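PDB 2Q07: PUA domain-containing protein from Archaeoglobus fulgidus DSM 4304, which probably binds RNA as part of archaeosine-tRNA biosynthesis, this piece spanning a DUF5591, a pre-PUA and a PUA domain. Local coordinates for residues 214-219 and 293-298; 204-209 and 219-224; 259-264 and 272-277; 179-184 and 229-234. One frame throughout, in Å; residues are numbered along the deposited sequence.

Contact 1 of 4, residues 214-219 and 293-298; sequences MLDIYE and VKRKFS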
# COMPACT_ATOMS: atom_id res chain seq x y z
N MSE A 214 -1.19 -7.21 -4.71
CA MSE A 214 -1.05 -6.00 -5.50
C MSE A 214 -2.33 -5.78 -6.29
O MSE A 214 -3.21 -6.64 -6.31
CB MSE A 214 0.13 -6.12 -6.47
CG MSE A 214 -0.12 -7.04 -7.65
SE MSE A 214 1.52 -7.49 -8.61
CE MSE A 214 2.07 -5.72 -9.13
N LEU A 215 -2.43 -4.64 -6.95
CA LEU A 215 -3.60 -4.31 -7.75
C LEU A 215 -3.51 -4.87 -9.16
O LEU A 215 -2.45 -4.82 -9.78
CB LEU A 215 -3.77 -2.79 -7.89
CG LEU A 215 -4.43 -1.96 -6.80
CD1 LEU A 215 -4.48 -0.52 -7.25
CD2 LEU A 215 -5.83 -2.48 -6.52
N ASP A 216 -4.62 -5.43 -9.63
CA ASP A 216 -4.68 -5.92 -11.00
C ASP A 216 -5.42 -4.77 -11.67
O ASP A 216 -6.33 -4.20 -11.06
CB ASP A 216 -5.52 -7.20 -11.09
CG ASP A 216 -5.33 -7.91 -12.42
OD1 ASP A 216 -4.76 -7.29 -13.35
OD2 ASP A 216 -5.74 -9.09 -12.55
N ILE A 217 -5.04 -4.40 -12.89
CA ILE A 217 -5.70 -3.30 -13.60
C ILE A 217 -6.35 -3.77 -14.89
O ILE A 217 -5.94 -4.77 -15.47
CB ILE A 217 -4.70 -2.18 -13.96
CG1 ILE A 217 -3.58 -2.75 -14.83
CG2 ILE A 217 -4.16 -1.53 -12.69
CD1 ILE A 217 -2.63 -1.70 -15.39
N TYR A 218 -7.34 -3.02 -15.36
CA TYR A 218 -8.04 -3.37 -16.59
C TYR A 218 -7.86 -2.37 -17.73
O TYR A 218 -6.91 -1.60 -17.72
CB TYR A 218 -9.50 -3.66 -16.27
CG TYR A 218 -9.58 -4.80 -15.26
CD1 TYR A 218 -9.57 -4.54 -13.88
CD2 TYR A 218 -9.55 -6.12 -15.67
CE1 TYR A 218 -9.52 -5.57 -12.95
CE2 TYR A 218 -9.49 -7.17 -14.75
CZ TYR A 218 -9.47 -6.89 -13.39
OH TYR A 218 -9.39 -7.90 -12.47
N GLU A 219 -8.76 -2.39 -18.71
CA GLU A 219 -8.61 -1.55 -19.91
C GLU A 219 -8.33 -0.05 -19.82
O GLU A 219 -7.34 0.42 -20.39
CB GLU A 219 -9.80 -1.75 -20.85
CG GLU A 219 -9.44 -1.47 -22.31
CD GLU A 219 -10.63 -1.43 -23.25
OE1 GLU A 219 -11.59 -2.21 -23.04
OE2 GLU A 219 -10.60 -0.64 -24.22
N VAL A 293 1.35 -13.06 -19.38
CA VAL A 293 0.15 -12.34 -19.82
C VAL A 293 -1.11 -12.61 -18.99
O VAL A 293 -1.46 -13.77 -18.75
CB VAL A 293 -0.16 -12.65 -21.30
CG1 VAL A 293 -1.38 -11.86 -21.77
CG2 VAL A 293 1.04 -12.33 -22.15
N LYS A 294 -1.77 -11.55 -18.56
CA LYS A 294 -3.00 -11.68 -17.80
C LYS A 294 -4.20 -11.49 -18.73
O LYS A 294 -5.19 -12.21 -18.64
CB LYS A 294 -3.07 -10.66 -16.65
CG LYS A 294 -2.22 -11.02 -15.44
CD LYS A 294 -2.70 -10.30 -14.17
CE LYS A 294 -2.11 -10.94 -12.91
NZ LYS A 294 -2.71 -10.43 -11.63
N ARG A 295 -4.09 -10.53 -19.64
CA ARG A 295 -5.19 -10.27 -20.55
C ARG A 295 -4.78 -9.31 -21.66
O ARG A 295 -3.72 -8.68 -21.60
CB ARG A 295 -6.39 -9.69 -19.78
CG ARG A 295 -6.18 -8.26 -19.27
CD ARG A 295 -7.23 -7.82 -18.25
NE ARG A 295 -6.90 -8.23 -16.89
CZ ARG A 295 -7.14 -9.43 -16.38
NH1 ARG A 295 -7.74 -10.37 -17.12
NH2 ARG A 295 -6.77 -9.71 -15.13
N LYS A 296 -5.62 -9.21 -22.69
CA LYS A 296 -5.34 -8.32 -23.80
C LYS A 296 -6.62 -7.73 -24.37
O LYS A 296 -7.71 -8.29 -24.20
CB LYS A 296 -4.56 -9.05 -24.89
CG LYS A 296 -5.17 -10.38 -25.30
CD LYS A 296 -4.34 -11.02 -26.41
CE LYS A 296 -4.99 -12.29 -26.94
NZ LYS A 296 -4.29 -12.75 -28.18
N PHE A 297 -6.48 -6.59 -25.04
CA PHE A 297 -7.63 -5.92 -25.63
C PHE A 297 -7.42 -5.67 -27.13
O PHE A 297 -6.32 -5.31 -27.56
CB PHE A 297 -7.87 -4.59 -24.89
CG PHE A 297 -7.61 -4.66 -23.41
CD1 PHE A 297 -6.41 -4.17 -22.88
CD2 PHE A 297 -8.53 -5.26 -22.55
CE1 PHE A 297 -6.13 -4.28 -21.51
CE2 PHE A 297 -8.26 -5.37 -21.17
CZ PHE A 297 -7.06 -4.87 -20.66
N SER A 298 -8.47 -5.87 -27.91
CA SER A 298 -8.40 -5.68 -29.36
C SER A 298 -8.65 -4.24 -29.76
O SER A 298 -7.74 -3.60 -30.33
CB SER A 298 -9.44 -6.57 -30.05
OG SER A 298 -9.31 -7.91 -29.62

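Contact 2 of 4, residues 204-209 and 219-224; sequences RLARVD and EKIAAY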
# COMPACT_ATOMS: atom_id res chain seq x y z
N ARG A 204 -14.99 -3.00 -14.11
CA ARG A 204 -13.97 -2.77 -13.10
C ARG A 204 -12.74 -2.10 -13.68
O ARG A 204 -12.32 -2.38 -14.80
CB ARG A 204 -13.59 -4.07 -12.41
CG ARG A 204 -13.19 -5.17 -13.35
CD ARG A 204 -13.91 -6.45 -12.98
NE ARG A 204 -13.33 -7.13 -11.83
CZ ARG A 204 -13.80 -8.28 -11.35
NH1 ARG A 204 -14.85 -8.86 -11.92
NH2 ARG A 204 -13.19 -8.88 -10.32
N LEU A 205 -12.16 -1.19 -12.89
CA LEU A 205 -10.97 -0.46 -13.29
C LEU A 205 -9.75 -1.15 -12.71
O LEU A 205 -8.68 -1.19 -13.31
CB LEU A 205 -11.04 0.98 -12.75
CG LEU A 205 -12.23 1.82 -13.23
CD1 LEU A 205 -12.28 3.16 -12.49
CD2 LEU A 205 -12.08 2.06 -14.71
N ALA A 206 -9.93 -1.70 -11.51
CA ALA A 206 -8.86 -2.38 -10.81
C ALA A 206 -9.45 -3.22 -9.69
O ALA A 206 -10.62 -3.06 -9.34
CB ALA A 206 -7.87 -1.35 -10.24
N ARG A 207 -8.66 -4.13 -9.15
CA ARG A 207 -9.10 -4.96 -8.04
C ARG A 207 -7.89 -5.53 -7.31
O ARG A 207 -6.82 -5.70 -7.89
CB ARG A 207 -10.00 -6.11 -8.53
CG ARG A 207 -9.26 -7.31 -9.05
CD ARG A 207 -10.18 -8.51 -9.23
NE ARG A 207 -9.45 -9.66 -9.74
CZ ARG A 207 -8.42 -10.23 -9.12
NH1 ARG A 207 -8.00 -9.75 -7.96
NH2 ARG A 207 -7.79 -11.26 -9.67
N VAL A 208 -8.07 -5.79 -6.02
CA VAL A 208 -7.00 -6.33 -5.20
C VAL A 208 -6.85 -7.82 -5.53
O VAL A 208 -7.83 -8.55 -5.56
CB VAL A 208 -7.32 -6.15 -3.69
CG1 VAL A 208 -6.20 -6.72 -2.85
CG2 VAL A 208 -7.54 -4.67 -3.38
N ASP A 209 -5.62 -8.24 -5.80
CA ASP A 209 -5.31 -9.64 -6.08
C ASP A 209 -4.67 -10.15 -4.79
O ASP A 209 -3.50 -9.87 -4.53
CB ASP A 209 -4.31 -9.73 -7.23
CG ASP A 209 -3.96 -11.17 -7.61
OD1 ASP A 209 -3.85 -12.03 -6.71
OD2 ASP A 209 -3.77 -11.43 -8.81
N GLU A 219 -8.76 -2.39 -18.71
CA GLU A 219 -8.61 -1.55 -19.91
C GLU A 219 -8.33 -0.05 -19.82
O GLU A 219 -7.34 0.42 -20.39
CB GLU A 219 -9.80 -1.75 -20.85
CG GLU A 219 -9.44 -1.47 -22.31
CD GLU A 219 -10.63 -1.43 -23.25
OE1 GLU A 219 -11.59 -2.21 -23.04
OE2 GLU A 219 -10.60 -0.64 -24.22
N LYS A 220 -9.19 0.70 -19.15
CA LYS A 220 -9.03 2.15 -19.04
C LYS A 220 -7.71 2.58 -18.44
O LYS A 220 -7.06 3.50 -18.95
CB LYS A 220 -10.18 2.75 -18.22
CG LYS A 220 -11.43 1.89 -18.19
CD LYS A 220 -11.15 0.59 -17.43
CE LYS A 220 -12.26 -0.41 -17.52
NZ LYS A 220 -11.78 -1.71 -16.98
N ILE A 221 -7.29 1.93 -17.36
CA ILE A 221 -6.04 2.28 -16.71
C ILE A 221 -4.84 1.91 -17.57
O ILE A 221 -3.96 2.74 -17.77
CB ILE A 221 -5.90 1.62 -15.32
CG1 ILE A 221 -7.00 2.14 -14.39
CG2 ILE A 221 -4.52 1.91 -14.74
CD1 ILE A 221 -6.85 1.73 -12.95
N ALA A 222 -4.82 0.68 -18.06
CA ALA A 222 -3.75 0.20 -18.93
C ALA A 222 -3.65 1.15 -20.13
O ALA A 222 -2.54 1.45 -20.59
CB ALA A 222 -4.07 -1.23 -19.42
N ALA A 223 -4.80 1.60 -20.62
CA ALA A 223 -4.87 2.52 -21.75
C ALA A 223 -4.20 3.83 -21.37
O ALA A 223 -3.43 4.39 -22.15
CB ALA A 223 -6.34 2.78 -22.13
N TYR A 224 -4.48 4.30 -20.16
CA TYR A 224 -3.88 5.53 -19.68
C TYR A 224 -2.37 5.38 -19.57
O TYR A 224 -1.63 6.25 -20.03
CB TYR A 224 -4.45 5.91 -18.32
CG TYR A 224 -3.83 7.17 -17.75
CD1 TYR A 224 -4.19 8.43 -18.24
CD2 TYR A 224 -2.87 7.10 -16.75
CE1 TYR A 224 -3.61 9.59 -17.74
CE2 TYR A 224 -2.27 8.26 -16.24
CZ TYR A 224 -2.65 9.49 -16.74
OH TYR A 224 -2.08 10.64 -16.23

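Contact 3 of 4, residues 259-264 and 272-277; sequences NDVVVF and VGLAAM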
# COMPACT_ATOMS: atom_id res chain seq x y z
N ASN A 259 8.52 -8.40 -10.80
CA ASN A 259 7.09 -8.54 -10.48
C ASN A 259 6.18 -7.33 -10.74
O ASN A 259 5.11 -7.23 -10.15
CB ASN A 259 6.92 -9.00 -9.02
CG ASN A 259 5.73 -9.94 -8.83
OD1 ASN A 259 5.38 -10.29 -7.71
ND2 ASN A 259 5.12 -10.36 -9.94
N ASP A 260 6.59 -6.42 -11.61
CA ASP A 260 5.76 -5.26 -11.91
C ASP A 260 4.66 -5.56 -12.92
O ASP A 260 4.82 -6.41 -13.79
CB ASP A 260 6.61 -4.10 -12.46
CG ASP A 260 7.27 -3.29 -11.36
OD1 ASP A 260 6.88 -3.46 -10.18
OD2 ASP A 260 8.15 -2.47 -11.68
N VAL A 261 3.53 -4.86 -12.78
CA VAL A 261 2.44 -5.01 -13.72
C VAL A 261 2.83 -4.08 -14.86
O VAL A 261 3.13 -2.90 -14.64
CB VAL A 261 1.08 -4.56 -13.13
CG1 VAL A 261 0.02 -4.52 -14.22
CG2 VAL A 261 0.64 -5.51 -12.04
N VAL A 262 2.85 -4.61 -16.08
CA VAL A 262 3.22 -3.82 -17.24
C VAL A 262 2.13 -3.88 -18.29
O VAL A 262 1.28 -4.76 -18.28
CB VAL A 262 4.56 -4.32 -17.86
CG1 VAL A 262 5.67 -4.26 -16.81
CG2 VAL A 262 4.40 -5.73 -18.40
N VAL A 263 2.16 -2.92 -19.21
CA VAL A 263 1.20 -2.86 -20.28
C VAL A 263 1.97 -3.04 -21.58
O VAL A 263 2.75 -2.17 -21.98
CB VAL A 263 0.48 -1.50 -20.31
CG1 VAL A 263 -0.40 -1.40 -21.54
CG2 VAL A 263 -0.34 -1.33 -19.03
N PHE A 264 1.77 -4.19 -22.23
CA PHE A 264 2.44 -4.49 -23.50
C PHE A 264 1.55 -4.05 -24.66
O PHE A 264 0.35 -3.85 -24.48
CB PHE A 264 2.75 -5.99 -23.59
CG PHE A 264 1.53 -6.87 -23.54
CD1 PHE A 264 0.77 -7.12 -24.69
CD2 PHE A 264 1.14 -7.47 -22.35
CE1 PHE A 264 -0.35 -7.95 -24.65
CE2 PHE A 264 0.03 -8.30 -22.29
CZ PHE A 264 -0.73 -8.54 -23.44
N VAL A 272 -2.30 -6.47 -20.42
CA VAL A 272 -1.79 -6.38 -19.07
C VAL A 272 -1.07 -7.69 -18.74
O VAL A 272 -1.52 -8.76 -19.14
CB VAL A 272 -2.95 -6.18 -18.06
CG1 VAL A 272 -2.41 -6.20 -16.64
CG2 VAL A 272 -3.66 -4.87 -18.34
N GLY A 273 0.04 -7.59 -18.01
CA GLY A 273 0.78 -8.77 -17.62
C GLY A 273 1.72 -8.51 -16.45
O GLY A 273 1.82 -7.39 -15.95
N LEU A 274 2.40 -9.56 -16.00
CA LEU A 274 3.36 -9.46 -14.91
C LEU A 274 4.76 -9.64 -15.46
O LEU A 274 5.10 -10.70 -15.98
CB LEU A 274 3.11 -10.55 -13.86
CG LEU A 274 2.27 -10.22 -12.62
CD1 LEU A 274 2.30 -11.42 -11.70
CD2 LEU A 274 2.83 -8.99 -11.90
N ALA A 275 5.57 -8.59 -15.37
CA ALA A 275 6.94 -8.66 -15.86
C ALA A 275 7.70 -9.75 -15.12
O ALA A 275 7.52 -9.95 -13.92
CB ALA A 275 7.62 -7.31 -15.66
N ALA A 276 8.55 -10.48 -15.84
CA ALA A 276 9.34 -11.54 -15.22
C ALA A 276 10.78 -11.07 -15.06
O ALA A 276 11.52 -11.59 -14.23
CB ALA A 276 9.29 -12.81 -16.08
N MSE A 277 11.16 -10.09 -15.87
CA MSE A 277 12.51 -9.53 -15.81
C MSE A 277 12.46 -8.00 -15.88
O MSE A 277 11.43 -7.41 -16.18
CB MSE A 277 13.38 -10.09 -16.95
CG MSE A 277 12.74 -10.04 -18.34
SE MSE A 277 13.88 -10.76 -19.73
CE MSE A 277 13.61 -12.64 -19.41

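Contact 4 of 4, residues 179-184 and 229-234; sequences YQFGIT and NIYTVE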
# COMPACT_ATOMS: atom_id res chain seq x y z
N TYR A 179 1.52 3.66 -5.48
CA TYR A 179 2.65 2.79 -5.22
C TYR A 179 3.13 2.08 -6.51
O TYR A 179 4.28 2.21 -6.93
CB TYR A 179 2.25 1.74 -4.18
CG TYR A 179 3.38 0.85 -3.70
CD1 TYR A 179 4.10 1.17 -2.55
CD2 TYR A 179 3.74 -0.30 -4.41
CE1 TYR A 179 5.15 0.38 -2.12
CE2 TYR A 179 4.80 -1.10 -3.99
CZ TYR A 179 5.50 -0.75 -2.84
OH TYR A 179 6.56 -1.51 -2.43
N GLN A 180 2.22 1.33 -7.13
CA GLN A 180 2.53 0.56 -8.33
C GLN A 180 2.74 1.31 -9.64
O GLN A 180 3.60 0.93 -10.43
CB GLN A 180 1.44 -0.48 -8.55
CG GLN A 180 1.28 -1.46 -7.41
CD GLN A 180 0.05 -2.32 -7.57
OE1 GLN A 180 -0.15 -2.96 -8.60
NE2 GLN A 180 -0.78 -2.36 -6.54
N PHE A 181 1.98 2.37 -9.86
CA PHE A 181 2.08 3.11 -11.12
C PHE A 181 2.35 4.60 -11.02
O PHE A 181 2.56 5.26 -12.04
CB PHE A 181 0.79 2.91 -11.93
CG PHE A 181 0.35 1.48 -12.03
CD1 PHE A 181 -0.80 1.05 -11.37
CD2 PHE A 181 1.09 0.56 -12.76
CE1 PHE A 181 -1.21 -0.27 -11.44
CE2 PHE A 181 0.70 -0.78 -12.83
CZ PHE A 181 -0.46 -1.19 -12.17
N GLY A 182 2.35 5.15 -9.80
CA GLY A 182 2.60 6.56 -9.66
C GLY A 182 1.48 7.40 -10.23
O GLY A 182 1.71 8.50 -10.73
N ILE A 183 0.25 6.87 -10.19
CA ILE A 183 -0.91 7.61 -10.67
C ILE A 183 -2.06 7.38 -9.69
O ILE A 183 -1.92 6.63 -8.72
CB ILE A 183 -1.42 7.11 -12.07
CG1 ILE A 183 -2.17 5.78 -11.92
CG2 ILE A 183 -0.26 6.96 -13.05
CD1 ILE A 183 -2.71 5.22 -13.23
N THR A 184 -3.19 8.03 -9.95
CA THR A 184 -4.37 7.85 -9.14
C THR A 184 -5.57 7.81 -10.07
O THR A 184 -5.46 8.16 -11.24
CB THR A 184 -4.55 8.98 -8.11
OG1 THR A 184 -5.56 8.58 -7.16
CG2 THR A 184 -4.97 10.28 -8.78
N ASN A 229 3.02 6.43 -21.88
CA ASN A 229 4.18 5.59 -22.15
C ASN A 229 4.99 5.22 -20.91
O ASN A 229 6.22 5.35 -20.90
CB ASN A 229 5.09 6.28 -23.16
CG ASN A 229 5.51 5.36 -24.29
OD1 ASN A 229 6.11 4.31 -24.05
ND2 ASN A 229 5.17 5.73 -25.52
N ILE A 230 4.30 4.76 -19.87
CA ILE A 230 4.97 4.34 -18.64
C ILE A 230 4.59 2.89 -18.31
O ILE A 230 3.44 2.48 -18.50
CB ILE A 230 4.62 5.27 -17.44
CG1 ILE A 230 3.10 5.39 -17.28
CG2 ILE A 230 5.23 6.65 -17.67
CD1 ILE A 230 2.69 6.21 -16.07
N TYR A 231 5.56 2.12 -17.83
CA TYR A 231 5.35 0.71 -17.51
C TYR A 231 4.85 -0.01 -18.76
O TYR A 231 4.09 -0.97 -18.68
CB TYR A 231 4.33 0.54 -16.38
CG TYR A 231 4.79 1.12 -15.07
CD1 TYR A 231 4.33 2.36 -14.63
CD2 TYR A 231 5.71 0.44 -14.27
CE1 TYR A 231 4.77 2.91 -13.43
CE2 TYR A 231 6.16 0.98 -13.07
CZ TYR A 231 5.69 2.22 -12.66
OH TYR A 231 6.14 2.76 -11.47
N THR A 232 5.31 0.47 -19.91
CA THR A 232 4.91 -0.09 -21.19
C THR A 232 6.04 -0.87 -21.85
O THR A 232 7.22 -0.60 -21.64
CB THR A 232 4.45 1.02 -22.15
OG1 THR A 232 5.41 2.09 -22.14
CG2 THR A 232 3.10 1.58 -21.71
N VAL A 233 5.65 -1.84 -22.67
CA VAL A 233 6.60 -2.66 -23.39
C VAL A 233 6.05 -2.90 -24.79
O VAL A 233 4.90 -3.33 -24.97
CB VAL A 233 6.85 -4.02 -22.66
CG1 VAL A 233 6.91 -3.80 -21.15
CG2 VAL A 233 5.77 -5.00 -23.01
N GLU A 234 6.86 -2.58 -25.79
CA GLU A 234 6.46 -2.77 -27.18
C GLU A 234 6.87 -4.17 -27.58
O GLU A 234 7.99 -4.59 -27.31
CB GLU A 234 7.14 -1.75 -28.08
CG GLU A 234 6.70 -1.82 -29.53
CD GLU A 234 7.47 -0.86 -30.41
OE1 GLU A 234 7.65 0.31 -30.00
OE2 GLU A 234 7.89 -1.27 -31.52

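Contact 1 of 4, residues 214-219 and 293-298
Strand 214-217, at the edge of the pre-PUA sheet, runs beside the last strand of the PUA domain at 28° between directions, too far off (axes 9.4 Å apart) to share backbone bonds with it. Side chains bridge the gap, and the tight part lies around the buried Asp216. Its carboxylate, with CG anti to the backbone N (chi1 -166°), meets two cations tip to tip. Arg295 NH2 lies 2.8 Å from Asp216 OD2, a salt bridge whose N-H is bent and therefore weak as a hydrogen bond. Lys294 NZ approaches the same oxygen at a longer 3.4 Å and also pairs with Asp209. A classic beta bulge opposite Val272 lets these consecutive residues, Lys294 and Arg295, point to the same side. Tyr218 lies against one face of the guanidinium: its CE2 sits 3.5 Å from Arg295 NE, with the two planes 28° apart, while Lys294 CB lies over the opposite face, farther from the plane. Toward the solvent the salt bridges give way to packing of carbon on a ring. Glu219, exposed at the start of helix 219-227, stretches its chain past Phe297 in the opposite direction. Its CG forms a CH-pi contact, 3.9 Å from the centroid of the Phe297 ring and nearly above it, and Glu219 N approaches Phe297 CZ to 3.6 Å. With two positive groups near one carboxylate oxygen, Asp216 would probably stay ionised despite its burial.

Contact 2 of 4, residues 204-209 and 219-224
A classic beta bulge, Leu205 and Ala206 both facing Leu198, marks the corner of strand 203-209 on which the first turn of helix 219-227 rests. Strand and helix belong to the pre-PUA domain and are joined through the intervening strand 214-217. The apolar part is carried by Ile221. It points from the helix toward the strand, its CG1 anti to the carbonyl carbon (chi1 -64°), so that the terminal CD1 reaches the bulge. There Ile221 CD1 touches Ala206 CB at 4.2 Å and Leu205 CB at 4.3 Å, and comes within 3.5 Å of Leu205 O. Leu177 of helix 168-181 also touches the buried Ile221. The aliphatic stem of Lys220 crosses the side chain of Leu205 at about a right angle, with Trp185 touching both residues. Leu205 CD2 approaches Lys220 CD to 3.2 Å, tighter than usual for carbons, and Lys220 CG to 3.5 Å. The lysine looks strained: its chi1 of -23° is nearly eclipsed, and the chain then bends at chi2 (66°) before running out extended. The polar part of the contact is a single hydrogen bond from the Lys220 amine to the backbone, while the guanidinium of Arg204 has its own salt bridge with Glu197. Lys220 NZ stands above the carbonyl plane of Arg204, only 2.3 Å from Arg204 O, very short for such a bond.

Contact 3 of 4, residues 259-264 and 272-277
The Phe264 ring meets Val272 obliquely: its CE2 corner lies 3.5 Å from the backbone nitrogen of Val272, with Gly273 N farther off. CG in the crowded position between the backbone N and the carbonyl carbon (chi1 61°) swings the ring toward that neighbouring strand. The other flat group, the amide of Asn259, runs alongside Leu274 and points the same way, its ND2 3.3 Å from Leu274 CD2. An alanine in place of Phe264 lacks the ring, and would probably leave the Val272 backbone less covered and Val293 without that packing. Between these two ends strands 261-265 and 270-275 form an antiparallel beta hairpin of the PUA domain's mixed sheet. Val262 and Gly273 make the hydrogen-bonded pair: Val262 N gives to Gly273 O over 3.0 Å, and Gly273 N returns a bond to Val262 O, in the carbonyl plane, over 3.1 Å. Two residues along, Ala275 N donates almost straight (165°) to Asp260 O at 2.8 Å, nearly along the C=O axis. Val261 and Leu274 are the non-hydrogen-bonded pair. On their face of the sheet Val261 CG1 packs on Val272 CG1 (3.8 Å), and Met214 and Ile217 of the pre-PUA domain lie against this patch. On the other face Val262 CG1 touches Ala275 CB at 3.8 Å.

Contact 4 of 4, residues 179-184 and 229-234
This is a mainly apolar and aromatic contact between domains, joining the C-terminal end of helix 168-181 in the pre-PUA part to the loop that leads into strand 232-235 of the PUA domain. Its centre is a T-shaped (edge-to-face) pair: the edge of the Phe181 ring points at the face of the Tyr231 ring, with planes at 85° and centroids 5.8 Å apart. The touching atoms are Phe181 CD2, above the Tyr231 ring but offset toward its rim, and Tyr231 CD1, 4.2 Å from it. The tyrosine ring also rests on the helix end itself, its CE1 3.6 Å from Phe181 CA and 3.5 Å from Phe181 O. Gln180 CB lies over the centre of one Phe181 face, 3.8 Å above its plane, and Val261 and Ile217 also touch the phenylalanine. Beside the rings Ile230 CD1 meets Ile183 CG2 at 4.3 Å, a looser contact nearer the surface. An alanine in place of Tyr231 removes the ring, and would probably leave the Phe181 edge without its partner and loosen the packing on the helix end. Both segments have a residue with positive phi in this contact: Gly182, where helix 168-181 ends, and Tyr231 (57°). Two residues before the tyrosine, Asn229 is the C-prime residue of a Schellman motif, which ends helix 219-227 and turns the chain into the PUA domain.

From the N terminus, residues 179-184 open contact 4 at the end of helix 168-181, then 204-209 open contact 2 and 214-219 open contact 1. Contact 2 closes first, at 219-224; it crosses contact 1, with which it shares Glu219, and lies wholly within the span of contact 4. That wider loop closes at 229-234, again crossing contact 1. Contact 3 then opens and closes as a hairpin while contact 1 is still open, and follows contact 4 in series. Contact 1 closes last, near the C terminus. Contacts 1 and 4 tie the pre-PUA and PUA domains together, whereas contact 2 lies within the former and contact 3 within the latter.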